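Local coordinates for increased recombination centers protein 6 (Saccharomyces cerevisiae, PDB 3UC9), which acts as a clathrin coat accessory factor related to small G proteins and is involved in gross chromosomal rearrangements and telomere healing, at residues Ile30-Asp35 against Phe40-Phe45; Ile106-Asp111 against Thr115-Leu120; Glu119-Phe124 against Thr132-Val137. All coordinates share one frame; numbering follows the deposited sequence.

Contact 1 of 3, residues Ile30-Asp35 against Phe40-Phe45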
loop_
_atom_site.group_PDB
_atom_site.type_symbol
_atom_site.label_atom_id
_atom_site.label_comp_id
_atom_site.label_asym_id
_atom_site.label_seq_id
_atom_site.Cartn_x
_atom_site.Cartn_y
_atom_site.Cartn_z
ATOM N N ILE A 30 -7.307 4.283 1.542
ATOM C CA ILE A 30 -6.267 3.368 1.092
ATOM C C ILE A 30 -6.260 3.387 -0.433
ATOM O O ILE A 30 -7.276 3.117 -1.073
ATOM C CB ILE A 30 -6.471 1.941 1.621
ATOM C CG1 ILE A 30 -6.269 1.911 3.139
ATOM C CG2 ILE A 30 -5.470 0.969 0.942
ATOM C CD1 ILE A 30 -6.436 0.524 3.750
ATOM N N LEU A 31 -5.118 3.759 -1.010
ATOM C CA LEU A 31 -4.949 3.791 -2.459
ATOM C C LEU A 31 -4.257 2.506 -2.903
ATOM O O LEU A 31 -3.218 2.134 -2.361
ATOM C CB LEU A 31 -4.132 5.015 -2.875
ATOM C CG LEU A 31 -3.844 5.349 -4.345
ATOM C CD1 LEU A 31 -4.805 4.707 -5.305
ATOM C CD2 LEU A 31 -3.890 6.870 -4.504
ATOM N N VAL A 32 -4.855 1.828 -3.878
ATOM C CA VAL A 32 -4.232 0.670 -4.505
ATOM C C VAL A 32 -3.966 1.038 -5.969
ATOM O O VAL A 32 -4.888 1.334 -6.720
ATOM C CB VAL A 32 -5.096 -0.588 -4.403
ATOM C CG1 VAL A 32 -4.335 -1.788 -4.978
ATOM C CG2 VAL A 32 -5.512 -0.850 -2.938
ATOM N N LEU A 33 -2.690 1.033 -6.335
ATOM C CA LEU A 33 -2.205 1.494 -7.627
ATOM C C LEU A 33 -1.447 0.361 -8.325
ATOM O O LEU A 33 -0.767 -0.434 -7.667
ATOM C CB LEU A 33 -1.262 2.678 -7.415
ATOM C CG LEU A 33 -0.535 3.280 -8.622
ATOM C CD1 LEU A 33 -1.518 4.053 -9.487
ATOM C CD2 LEU A 33 0.644 4.171 -8.192
ATOM N N SER A 34 -1.575 0.287 -9.650
ATOM C CA SER A 34 -0.689 -0.547 -10.465
ATOM C C SER A 34 -0.349 0.164 -11.757
ATOM O O SER A 34 -1.108 1.015 -12.215
ATOM C CB SER A 34 -1.337 -1.894 -10.777
ATOM O OG SER A 34 -2.460 -1.753 -11.635
ATOM N N ASP A 35 0.801 -0.163 -12.342
ATOM C CA ASP A 35 1.013 0.189 -13.741
ATOM C C ASP A 35 0.121 -0.712 -14.610
ATOM O O ASP A 35 -0.271 -1.823 -14.189
ATOM C CB ASP A 35 2.495 0.168 -14.174
ATOM C CG ASP A 35 3.245 -1.078 -13.733
ATOM O OD1 ASP A 35 3.151 -1.457 -12.550
ATOM O OD2 ASP A 35 3.976 -1.654 -14.570
ATOM N N PHE A 40 -5.073 -6.305 -13.977
ATOM C CA PHE A 40 -5.906 -7.459 -13.659
ATOM C C PHE A 40 -5.489 -8.113 -12.353
ATOM O O PHE A 40 -6.349 -8.450 -11.525
ATOM C CB PHE A 40 -5.925 -8.512 -14.773
ATOM C CG PHE A 40 -6.800 -9.698 -14.451
ATOM C CD1 PHE A 40 -8.180 -9.557 -14.369
ATOM C CD2 PHE A 40 -6.243 -10.936 -14.183
ATOM C CE1 PHE A 40 -8.983 -10.625 -14.049
ATOM C CE2 PHE A 40 -7.046 -12.014 -13.856
ATOM C CZ PHE A 40 -8.413 -11.867 -13.798
ATOM N N LEU A 41 -4.185 -8.310 -12.187
ATOM C CA LEU A 41 -3.634 -8.829 -10.934
ATOM C C LEU A 41 -4.046 -7.950 -9.748
ATOM O O LEU A 41 -4.390 -8.463 -8.686
ATOM C CB LEU A 41 -2.110 -8.978 -11.012
ATOM C CG LEU A 41 -1.571 -10.220 -11.727
ATOM C CD1 LEU A 41 -0.056 -10.231 -11.674
ATOM C CD2 LEU A 41 -2.123 -11.507 -11.110
ATOM N N LYS A 42 -4.050 -6.634 -9.946
ATOM C CA LYS A 42 -4.554 -5.703 -8.934
ATOM C C LYS A 42 -6.021 -5.990 -8.576
ATOM O O LYS A 42 -6.376 -5.993 -7.398
ATOM C CB LYS A 42 -4.353 -4.261 -9.401
ATOM C CG LYS A 42 -4.941 -3.195 -8.493
ATOM C CD LYS A 42 -4.796 -1.816 -9.109
ATOM C CE LYS A 42 -5.775 -1.621 -10.265
ATOM N NZ LYS A 42 -5.368 -0.458 -11.093
ATOM N N THR A 43 -6.865 -6.272 -9.571
ATOM C CA THR A 43 -8.278 -6.600 -9.299
ATOM C C THR A 43 -8.393 -7.888 -8.465
ATOM O O THR A 43 -9.208 -7.966 -7.528
ATOM C CB THR A 43 -9.144 -6.696 -10.603
ATOM O OG1 THR A 43 -8.797 -7.866 -11.350
ATOM C CG2 THR A 43 -8.957 -5.468 -11.474
ATOM N N GLN A 44 -7.566 -8.883 -8.782
ATOM C CA GLN A 44 -7.499 -10.112 -7.980
ATOM C C GLN A 44 -7.006 -9.833 -6.543
ATOM O O GLN A 44 -7.535 -10.384 -5.576
ATOM C CB GLN A 44 -6.578 -11.149 -8.642
ATOM C CG GLN A 44 -7.060 -11.706 -9.973
ATOM C CD GLN A 44 -6.276 -12.953 -10.389
ATOM O OE1 GLN A 44 -6.849 -14.026 -10.577
ATOM N NE2 GLN A 44 -4.957 -12.817 -10.505
ATOM N N PHE A 45 -5.999 -8.974 -6.415
ATOM C CA PHE A 45 -5.491 -8.546 -5.099
ATOM C C PHE A 45 -6.601 -7.911 -4.269
ATOM O O PHE A 45 -6.727 -8.192 -3.077
ATOM C CB PHE A 45 -4.334 -7.561 -5.291
ATOM C CG PHE A 45 -3.768 -6.997 -4.011
ATOM C CD1 PHE A 45 -2.663 -7.588 -3.403
ATOM C CD2 PHE A 45 -4.317 -5.873 -3.433
ATOM C CE1 PHE A 45 -2.129 -7.067 -2.235
ATOM C CE2 PHE A 45 -3.776 -5.340 -2.248
ATOM C CZ PHE A 45 -2.691 -5.947 -1.656
#

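Contact 2 of 3, residues Ile106-Asp111 against Thr115-Leu120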
loop_
_atom_site.group_PDB
_atom_site.type_symbol
_atom_site.label_atom_id
_atom_site.label_comp_id
_atom_site.label_asym_id
_atom_site.label_seq_id
_atom_site.Cartn_x
_atom_site.Cartn_y
_atom_site.Cartn_z
ATOM N N ILE A 106 -0.804 3.351 1.080
ATOM C CA ILE A 106 -0.663 3.258 -0.364
ATOM C C ILE A 106 -0.095 1.895 -0.653
ATOM O O ILE A 106 0.870 1.511 -0.017
ATOM C CB ILE A 106 0.330 4.294 -0.914
ATOM C CG1 ILE A 106 -0.046 5.716 -0.468
ATOM C CG2 ILE A 106 0.347 4.224 -2.437
ATOM C CD1 ILE A 106 -1.303 6.210 -1.038
ATOM N N ILE A 107 -0.716 1.165 -1.579
ATOM C CA ILE A 107 -0.249 -0.166 -1.978
ATOM C C ILE A 107 -0.002 -0.116 -3.479
ATOM O O ILE A 107 -0.906 0.194 -4.251
ATOM C CB ILE A 107 -1.277 -1.290 -1.642
ATOM C CG1 ILE A 107 -1.610 -1.293 -0.149
ATOM C CG2 ILE A 107 -0.726 -2.656 -2.045
ATOM C CD1 ILE A 107 -2.748 -2.271 0.266
ATOM N N LEU A 108 1.233 -0.402 -3.882
ATOM C CA LEU A 108 1.601 -0.437 -5.281
ATOM C C LEU A 108 1.803 -1.890 -5.698
ATOM O O LEU A 108 2.545 -2.639 -5.043
ATOM C CB LEU A 108 2.873 0.386 -5.510
ATOM C CG LEU A 108 3.498 0.289 -6.899
ATOM C CD1 LEU A 108 2.563 0.870 -7.950
ATOM C CD2 LEU A 108 4.855 0.976 -6.932
ATOM N N ILE A 109 1.113 -2.283 -6.765
ATOM C CA ILE A 109 1.208 -3.624 -7.328
ATOM C C ILE A 109 2.009 -3.511 -8.626
ATOM O O ILE A 109 1.550 -2.889 -9.571
ATOM C CB ILE A 109 -0.185 -4.204 -7.651
ATOM C CG1 ILE A 109 -1.124 -4.143 -6.436
ATOM C CG2 ILE A 109 -0.056 -5.632 -8.153
ATOM C CD1 ILE A 109 -0.653 -4.934 -5.274
ATOM N N THR A 110 3.192 -4.117 -8.678
ATOM C CA THR A 110 4.050 -3.965 -9.847
ATOM C C THR A 110 5.096 -5.064 -9.972
ATOM O O THR A 110 5.207 -5.945 -9.120
ATOM C CB THR A 110 4.768 -2.580 -9.853
ATOM O OG1 THR A 110 5.337 -2.329 -11.148
ATOM C CG2 THR A 110 5.856 -2.527 -8.797
ATOM N N ASP A 111 5.830 -5.015 -11.073
ATOM C CA ASP A 111 7.006 -5.860 -11.272
ATOM C C ASP A 111 8.165 -4.972 -10.871
ATOM O O ASP A 111 8.506 -4.069 -11.605
ATOM C CB ASP A 111 7.111 -6.288 -12.738
ATOM C CG ASP A 111 8.413 -7.002 -13.063
ATOM O OD1 ASP A 111 9.345 -7.012 -12.234
ATOM O OD2 ASP A 111 8.502 -7.560 -14.169
ATOM N N THR A 115 9.888 -1.749 -12.906
ATOM C CA THR A 115 9.497 -0.383 -12.536
ATOM C C THR A 115 10.375 0.234 -11.446
ATOM O O THR A 115 10.373 1.455 -11.276
ATOM C CB THR A 115 8.006 -0.318 -12.111
ATOM O OG1 THR A 115 7.781 -1.181 -10.994
ATOM C CG2 THR A 115 7.113 -0.762 -13.261
ATOM N N LYS A 116 11.126 -0.595 -10.721
ATOM C CA LYS A 116 12.056 -0.120 -9.684
ATOM C C LYS A 116 11.512 1.061 -8.877
ATOM O O LYS A 116 12.098 2.156 -8.884
ATOM C CB LYS A 116 13.407 0.233 -10.314
ATOM C CG LYS A 116 14.079 -0.947 -11.015
ATOM C CD LYS A 116 15.529 -0.644 -11.365
ATOM C CE LYS A 116 16.129 -1.723 -12.233
ATOM N NZ LYS A 116 15.585 -1.685 -13.619
ATOM N N PRO A 117 10.384 0.852 -8.172
ATOM C CA PRO A 117 9.798 1.932 -7.388
ATOM C C PRO A 117 10.714 2.423 -6.256
ATOM O O PRO A 117 10.558 3.558 -5.796
ATOM C CB PRO A 117 8.503 1.313 -6.834
ATOM C CG PRO A 117 8.730 -0.144 -6.857
ATOM C CD PRO A 117 9.641 -0.413 -8.010
ATOM N N GLN A 118 11.680 1.592 -5.847
ATOM C CA GLN A 118 12.697 2.000 -4.873
ATOM C C GLN A 118 13.517 3.237 -5.307
ATOM O O GLN A 118 14.042 3.952 -4.459
ATOM C CB GLN A 118 13.637 0.836 -4.528
ATOM C CG GLN A 118 14.377 0.213 -5.709
ATOM C CD GLN A 118 13.645 -0.942 -6.370
ATOM O OE1 GLN A 118 12.421 -0.934 -6.506
ATOM N NE2 GLN A 118 14.402 -1.938 -6.808
ATOM N N GLU A 119 13.603 3.481 -6.610
ATOM C CA GLU A 119 14.308 4.661 -7.152
ATOM C C GLU A 119 13.560 5.982 -6.932
ATOM O O GLU A 119 14.160 7.054 -6.973
ATOM C CB GLU A 119 14.578 4.469 -8.652
ATOM C CG GLU A 119 15.588 3.363 -8.980
ATOM C CD GLU A 119 15.770 3.133 -10.488
ATOM O OE1 GLU A 119 14.838 3.436 -11.269
ATOM O OE2 GLU A 119 16.847 2.638 -10.893
ATOM N N LEU A 120 12.249 5.892 -6.731
ATOM C CA LEU A 120 11.373 7.049 -6.534
ATOM C C LEU A 120 11.011 7.234 -5.060
ATOM O O LEU A 120 10.460 8.271 -4.674
ATOM C CB LEU A 120 10.075 6.848 -7.322
ATOM C CG LEU A 120 10.163 6.499 -8.812
ATOM C CD1 LEU A 120 8.827 5.937 -9.320
ATOM C CD2 LEU A 120 10.574 7.695 -9.631
#

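Contact 3 of 3, residues Glu119-Phe124 against Thr132-Val137. Unlike the reference sequence in segment 132-137: Val-137 (reference Ala).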
loop_
_atom_site.group_PDB
_atom_site.type_symbol
_atom_site.label_atom_id
_atom_site.label_comp_id
_atom_site.label_asym_id
_atom_site.label_seq_id
_atom_site.Cartn_x
_atom_site.Cartn_y
_atom_site.Cartn_z
ATOM N N GLU A 119 13.603 3.481 -6.610
ATOM C CA GLU A 119 14.308 4.661 -7.152
ATOM C C GLU A 119 13.560 5.982 -6.932
ATOM O O GLU A 119 14.160 7.054 -6.973
ATOM C CB GLU A 119 14.578 4.469 -8.652
ATOM C CG GLU A 119 15.588 3.363 -8.980
ATOM C CD GLU A 119 15.770 3.133 -10.488
ATOM O OE1 GLU A 119 14.838 3.436 -11.269
ATOM O OE2 GLU A 119 16.847 2.638 -10.893
ATOM N N LEU A 120 12.249 5.892 -6.731
ATOM C CA LEU A 120 11.373 7.049 -6.534
ATOM C C LEU A 120 11.011 7.234 -5.060
ATOM O O LEU A 120 10.460 8.271 -4.674
ATOM C CB LEU A 120 10.075 6.848 -7.322
ATOM C CG LEU A 120 10.163 6.499 -8.812
ATOM C CD1 LEU A 120 8.827 5.937 -9.320
ATOM C CD2 LEU A 120 10.574 7.695 -9.631
ATOM N N LEU A 121 11.299 6.221 -4.242
ATOM C CA LEU A 121 10.755 6.147 -2.888
ATOM C C LEU A 121 11.211 7.294 -1.975
ATOM O O LEU A 121 10.420 7.820 -1.205
ATOM C CB LEU A 121 11.087 4.778 -2.278
ATOM C CG LEU A 121 10.199 4.133 -1.213
ATOM C CD1 LEU A 121 8.723 4.287 -1.505
ATOM C CD2 LEU A 121 10.570 2.643 -1.077
ATOM N N HIS A 122 12.469 7.714 -2.060
ATOM C CA HIS A 122 12.926 8.814 -1.208
ATOM C C HIS A 122 12.080 10.072 -1.403
ATOM O O HIS A 122 11.549 10.639 -0.447
ATOM C CB HIS A 122 14.394 9.137 -1.440
ATOM C CG HIS A 122 14.887 10.265 -0.591
ATOM N ND1 HIS A 122 15.225 10.102 0.735
ATOM C CD2 HIS A 122 15.059 11.580 -0.867
ATOM C CE1 HIS A 122 15.604 11.265 1.234
ATOM N NE2 HIS A 122 15.518 12.178 0.282
ATOM N N GLN A 123 11.938 10.490 -2.654
ATOM C CA GLN A 123 11.160 11.675 -2.981
ATOM C C GLN A 123 9.663 11.503 -2.679
ATOM O O GLN A 123 9.005 12.442 -2.242
ATOM C CB GLN A 123 11.339 12.008 -4.452
ATOM C CG GLN A 123 12.704 12.518 -4.780
ATOM C CD GLN A 123 12.861 12.739 -6.259
ATOM O OE1 GLN A 123 12.677 13.852 -6.748
ATOM N NE2 GLN A 123 13.165 11.666 -6.992
ATOM N N PHE A 124 9.136 10.312 -2.938
ATOM C CA PHE A 124 7.752 10.004 -2.613
ATOM C C PHE A 124 7.501 10.146 -1.112
ATOM O O PHE A 124 6.519 10.772 -0.693
ATOM C CB PHE A 124 7.410 8.585 -3.051
ATOM C CG PHE A 124 5.962 8.215 -2.841
ATOM C CD1 PHE A 124 4.990 8.610 -3.747
ATOM C CD2 PHE A 124 5.573 7.475 -1.738
ATOM C CE1 PHE A 124 3.656 8.270 -3.554
ATOM C CE2 PHE A 124 4.246 7.131 -1.542
ATOM C CZ PHE A 124 3.286 7.533 -2.449
ATOM N N THR A 132 1.336 7.490 6.878
ATOM C CA THR A 132 0.873 6.648 5.779
ATOM C C THR A 132 1.732 5.395 5.622
ATOM O O THR A 132 2.945 5.486 5.449
ATOM C CB THR A 132 0.865 7.441 4.444
ATOM O OG1 THR A 132 0.080 8.640 4.589
ATOM C CG2 THR A 132 0.286 6.627 3.318
ATOM N N PHE A 133 1.122 4.214 5.676
ATOM C CA PHE A 133 1.886 3.011 5.341
ATOM C C PHE A 133 2.085 2.901 3.817
ATOM O O PHE A 133 1.245 3.355 3.024
ATOM C CB PHE A 133 1.282 1.737 5.964
ATOM C CG PHE A 133 -0.007 1.244 5.333
ATOM C CD1 PHE A 133 -0.002 0.568 4.119
ATOM C CD2 PHE A 133 -1.216 1.375 6.003
ATOM C CE1 PHE A 133 -1.185 0.071 3.568
ATOM C CE2 PHE A 133 -2.403 0.884 5.454
ATOM C CZ PHE A 133 -2.384 0.238 4.236
ATOM N N VAL A 134 3.212 2.324 3.406
ATOM C CA VAL A 134 3.506 2.126 1.983
ATOM C C VAL A 134 3.972 0.701 1.763
ATOM O O VAL A 134 5.016 0.300 2.287
ATOM C CB VAL A 134 4.590 3.078 1.471
ATOM C CG1 VAL A 134 4.820 2.825 -0.012
ATOM C CG2 VAL A 134 4.179 4.539 1.714
ATOM N N VAL A 135 3.183 -0.054 1.013
ATOM C CA VAL A 135 3.506 -1.443 0.696
ATOM C C VAL A 135 3.722 -1.556 -0.794
ATOM O O VAL A 135 2.860 -1.173 -1.583
ATOM C CB VAL A 135 2.393 -2.399 1.118
ATOM C CG1 VAL A 135 2.737 -3.851 0.699
ATOM C CG2 VAL A 135 2.141 -2.298 2.636
ATOM N N LEU A 136 4.882 -2.086 -1.172
ATOM C CA LEU A 136 5.227 -2.321 -2.557
ATOM C C LEU A 136 5.134 -3.817 -2.784
ATOM O O LEU A 136 5.920 -4.594 -2.227
ATOM C CB LEU A 136 6.627 -1.821 -2.855
ATOM C CG LEU A 136 6.821 -0.319 -2.604
ATOM C CD1 LEU A 136 7.236 -0.031 -1.159
ATOM C CD2 LEU A 136 7.844 0.238 -3.560
ATOM N N VAL A 137 4.143 -4.202 -3.581
ATOM C CA VAL A 137 3.824 -5.598 -3.813
ATOM C C VAL A 137 4.438 -6.022 -5.131
ATOM O O VAL A 137 4.052 -5.535 -6.188
ATOM C CB VAL A 137 2.306 -5.823 -3.835
ATOM C CG1 VAL A 137 1.994 -7.289 -4.131
ATOM C CG2 VAL A 137 1.673 -5.387 -2.517
#

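Contact 1 of 3, residues Ile30-Asp35 against Phe40-Phe45
Ser-34 and Lys-42 mark the closest backbone approach, their CA atoms 6.6 Å apart, where the strand segment 30-35 and the helix segment 40-45 run nearly antiparallel. Their axes come within 8.7 Å at an angle of 155°, as expected when a chain leaves the end of a strand, turns through a short link and doubles back over the sheet as a helix. Lys-42 has the largest share of the contact. Its CG stands anti to the backbone N (chi1 175°), which sends the chain down onto the strand, and a bend at chi3 (74°) then swings the amino end round to Ser-34. On the way the aliphatic part is used as a hydrophobic group: Lys-42 CG rests on Val-32 CG1 at 3.8 Å, the two side chains passing in opposite directions, and Lys-42 CD lies 3.8 Å from Ser-34 CB. At the tip, the main partner of Lys-42 NZ is the carbonyl oxygen of Asp-79; NZ of Lys-42 donates a further hydrogen bond of 3.2 Å to Ser-34 OG, and the one to Asn-39 OD1 is weak. One turn further along the helix, Phe-45 meets the same valine methyl obliquely, with Val-32 CG1 4.4 Å from Phe-45 CD2; its ring also packs edge-to-face with Trp-168. The chemistry is thus split along one side chain: methylenes fill the apolar space beside Val-32, while the buried amino group is held by a hydroxyl and a backbone carbonyl, tying the start of helix 39-50 to two neighbouring strands, 29-35 and 71-81.

Contact 2 of 3, residues Ile106-Asp111 against Thr115-Leu120
Thr-115 OG1 sits between two oxygens, 2.7 Å from Thr-110 OG1 and 3.0 Å from Asp-111 O. Its position between the backbone N and the carbonyl carbon (chi1 59°) turns the hydroxyl back over its own helical turn, toward the strand end. The backbone adds a bond to the same carbonyl: Thr-115 N donates to Asp-111 O at 3.0 Å, with an N-H...O angle of 161°, closing the single turn of helix 112-115. Asp-111 is the N-cap of that turn; its OD1 is hydrogen-bonded to Asn-140 ND2 and only weakly to Arg-113 N and Gln-114 N. Thr-110 OG1 is also hydrogen-bonded to Asp-35 OD1, so the polar chain runs on into the neighbouring strand. A valine in place of Thr-115 would probably cost Thr-110 OG1 its link to the turn and leave Asp-111 O with the backbone N-H as its one mate across this contact. Lys-116, with positive phi, ends the helix and brings Pro-117 back over the sheet, where Pro-117 CB packs on Leu-108 CD2 at 3.7 Å and Pro-117 CG approaches Thr-110 CG2 at 4.2 Å. An N-capped turn set directly after a parallel strand in this way belongs to the strand-to-helix connections at the C-terminal edge of a Rossmann-like sheet, here following strand 103-110.

Contact 3 of 3, residues Glu119-Phe124 against Thr132-Val137
Helix 121-127 and strand 133-138 form the second half of a beta-alpha-beta crossover that begins with the parallel neighbour strand 103-110, and Leu-121, Phe-124, Val-134 and Leu-136 are the residues that meet between them. The backbones stay well apart, Leu-121 CA and Val-134 CA being 9.6 Å from each other, so that the gap is bridged by side chains alone and no hydrogen bond crosses it. Val-134 takes a contact on each methyl. Val-134 CG1 faces Leu-121 CD1 at 4.4 Å, while Val-134 CG2 lies near the plane of the Phe-124 ring, 4.2 Å from Phe-124 CE2 at the ring edge. The Phe-124 ring reaches this place because CG is anti to the backbone N (chi1 -176°), extending the side chain from the helix toward the sheet; there it also touches Trp-87 of helix 84-91. The other branch of Leu-121 serves the next inward-facing residue of the strand, with Leu-121 CD2 4.3 Å from Leu-136 CD1. Both leucines also pack on Ile-163 and Phe-165 of the adjoining strand, and Leu-136 touches Pro-117. With these separations and no polar group involved, the layer is ordinary van der Waals packing of methyls and one ring edge. Apolar packing of this kind between a crossover helix and alternate residues of a parallel strand is characteristic of the Rossmann-like fold that this protein shares with small G proteins.

The three contacts lie on one mixed sheet, in the strand order 29-35, 103-110, 133-138. Contact 1 covers one face, contacts 2 and 3 the opposite one. The centres of contacts 1 and 2 are about 12 Å apart, and a probable hydrogen bond of 2.8 Å between Leu-33 O and Ile-109 N joins their strands. Contacts 2 and 3, with centres about 7 Å apart, share Glu-119 and Leu-120; their strands are joined by a probable hydrogen bond between Leu-108 O and Val-137 N, 2.7 Å. The centres of contacts 1 and 3 are about 15 Å apart, yet Phe-45 CE1 still reaches Val-137 CG2 at 4.2 Å. By topology, the link after strand 29-35 probably corresponds to the P-loop position of small G proteins.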